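Quinoline 2-oxidoreductase large subunit (Pseudomonas putida, PDB 1T3Q) is the molybdenum-bearing subunit of a hydroxylase that probably oxidises quinoline at carbon 2, using a molybdopterin cytosine dinucleotide cofactor. Local coordinates at residues Q570-L575 with T615-F620. Residues are numbered along the deposited sequence; the frame is centred on the assembly and turned at random.
Sequences QLAGHL and THPPGF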
loop_
_atom_site.group_PDB
_atom_site.type_symbol
_atom_site.label_atom_id
_atom_site.label_comp_id
_atom_site.label_asym_id
_atom_site.label_seq_id
_atom_site.Cartn_x
_atom_site.Cartn_y
_atom_site.Cartn_z
ATOM N N GLN B 570 22.275 -28.503 11.618
ATOM C CA GLN B 570 23.308 -28.370 12.638
ATOM C C GLN B 570 22.715 -28.388 14.037
ATOM O O GLN B 570 23.255 -29.016 14.946
ATOM C CB GLN B 570 24.084 -27.067 12.442
ATOM C CG GLN B 570 24.801 -26.987 11.118
ATOM C CD GLN B 570 25.454 -25.642 10.889
ATOM O OE1 GLN B 570 25.983 -25.379 9.815
ATOM N NE2 GLN B 570 25.418 -24.785 11.898
ATOM N N LEU B 571 21.607 -27.681 14.218
ATOM C CA LEU B 571 20.960 -27.630 15.517
ATOM C C LEU B 571 20.345 -28.987 15.838
ATOM O O LEU B 571 20.434 -29.473 16.967
ATOM C CB LEU B 571 19.871 -26.553 15.528
ATOM C CG LEU B 571 19.085 -26.421 16.832
ATOM C CD1 LEU B 571 20.052 -26.149 17.974
ATOM C CD2 LEU B 571 18.066 -25.289 16.719
ATOM N N ALA B 572 19.714 -29.595 14.842
ATOM C CA ALA B 572 19.080 -30.893 15.030
ATOM C C ALA B 572 20.126 -31.961 15.346
ATOM O O ALA B 572 19.918 -32.807 16.217
ATOM C CB ALA B 572 18.304 -31.274 13.781
ATOM N N GLY B 573 21.245 -31.919 14.632
ATOM C CA GLY B 573 22.300 -32.892 14.861
ATOM C C GLY B 573 22.859 -32.764 16.265
ATOM O O GLY B 573 23.233 -33.756 16.895
ATOM N N HIS B 574 22.914 -31.530 16.757
ATOM C CA HIS B 574 23.423 -31.256 18.092
ATOM C C HIS B 574 22.511 -31.880 19.145
ATOM O O HIS B 574 22.981 -32.505 20.099
ATOM C CB HIS B 574 23.511 -29.744 18.311
ATOM C CG HIS B 574 24.036 -29.355 19.658
ATOM N ND1 HIS B 574 25.323 -29.633 20.065
ATOM C CD2 HIS B 574 23.449 -28.700 20.687
ATOM C CE1 HIS B 574 25.508 -29.166 21.286
ATOM N NE2 HIS B 574 24.385 -28.594 21.687
ATOM N N LEU B 575 21.206 -31.720 18.964
ATOM C CA LEU B 575 20.234 -32.264 19.902
ATOM C C LEU B 575 20.084 -33.779 19.783
ATOM O O LEU B 575 19.846 -34.460 20.776
ATOM C CB LEU B 575 18.872 -31.599 19.685
ATOM C CG LEU B 575 18.796 -30.085 19.912
ATOM C CD1 LEU B 575 17.452 -29.559 19.439
ATOM C CD2 LEU B 575 19.006 -29.782 21.388
ATOM N N THR B 615 20.084 -24.582 23.570
ATOM C CA THR B 615 20.163 -25.752 22.697
ATOM C C THR B 615 21.111 -25.582 21.508
ATOM O O THR B 615 21.367 -26.538 20.777
ATOM C CB THR B 615 18.768 -26.126 22.130
ATOM O OG1 THR B 615 18.344 -25.122 21.203
ATOM C CG2 THR B 615 17.740 -26.230 23.248
ATOM N N HIS B 616 21.630 -24.374 21.317
ATOM C CA HIS B 616 22.521 -24.091 20.196
ATOM C C HIS B 616 23.927 -24.660 20.358
ATOM O O HIS B 616 24.522 -24.562 21.427
ATOM C CB HIS B 616 22.651 -22.578 19.989
ATOM C CG HIS B 616 21.358 -21.889 19.683
ATOM N ND1 HIS B 616 20.142 -22.538 19.692
ATOM C CD2 HIS B 616 21.094 -20.600 19.365
ATOM C CE1 HIS B 616 19.184 -21.678 19.391
ATOM N NE2 HIS B 616 19.736 -20.495 19.189
ATOM N N PRO B 617 24.475 -25.264 19.292
ATOM C CA PRO B 617 25.828 -25.824 19.364
ATOM C C PRO B 617 26.842 -24.676 19.294
ATOM O O PRO B 617 26.513 -23.573 18.849
ATOM C CB PRO B 617 25.888 -26.734 18.140
ATOM C CG PRO B 617 25.012 -26.014 17.155
ATOM C CD PRO B 617 23.829 -25.618 18.014
ATOM N N PRO B 618 28.087 -24.910 19.735
ATOM C CA PRO B 618 29.076 -23.825 19.681
ATOM C C PRO B 618 29.341 -23.300 18.267
ATOM O O PRO B 618 29.345 -24.065 17.302
ATOM C CB PRO B 618 30.316 -24.454 20.325
ATOM C CG PRO B 618 30.150 -25.921 20.023
ATOM C CD PRO B 618 28.682 -26.144 20.278
ATOM N N GLY B 619 29.550 -21.989 18.164
ATOM C CA GLY B 619 29.818 -21.350 16.885
ATOM C C GLY B 619 28.611 -21.240 15.968
ATOM O O GLY B 619 28.721 -20.795 14.828
ATOM N N PHE B 620 27.454 -21.655 16.470
ATOM C CA PHE B 620 26.207 -21.632 15.710
ATOM C C PHE B 620 25.780 -20.229 15.289
ATOM O O PHE B 620 25.988 -19.262 16.022
ATOM C CB PHE B 620 25.094 -22.247 16.562
ATOM C CG PHE B 620 23.778 -22.415 15.844
ATOM C CD1 PHE B 620 22.607 -21.894 16.389
ATOM C CD2 PHE B 620 23.697 -23.150 14.666
ATOM C CE1 PHE B 620 21.377 -22.107 15.778
ATOM C CE2 PHE B 620 22.468 -23.368 14.045
ATOM C CZ PHE B 620 21.305 -22.846 14.607
#
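H574 and P617 meet in a CH-pi contact where the last turns of helix 549-576 pack against the loop joining helix 602-611 to strand 625-629, far out in the molybdopterin-binding part of the chain. P617 opens a type II beta turn that runs to F620, with G619 at positive phi and F620 N hydrogen-bonded to P617 O. CB of P617 lies 3.7 Å from the centroid of the H574 ring, over one face but offset toward the rim. H574 CG stands anti to the backbone N (chi1 -180°), which sets one ring face against P617 CB. An alanine in place of P617 would probably open a gap beside L571 and H574 and let the turn flex, since the pyrrolidine CG and CD would be gone.

L571 CD1 sits 3.8 Å from P617 CD, and L571 CB is 4.1 Å from F620 CZ; V605, A608 and A609 of helix 602-611 also touch this leucine. L575 CD2 meets T615 CB at 3.7 Å. F620 sets CE1 over the centre of the H616 ring, and M1 of the second subunit packs on both aromatics.

T615 OG1 hydrogen-bonds to A612 O, whereas the buried T615 O has no hydrogen-bond partner and faces H574 CD2 at the imidazole edge, 3.0 Å away. At the F620 edge, in the ring plane, Q570 NE2 lies 3.6 Å from CD2, its amide turned 68° from the ring.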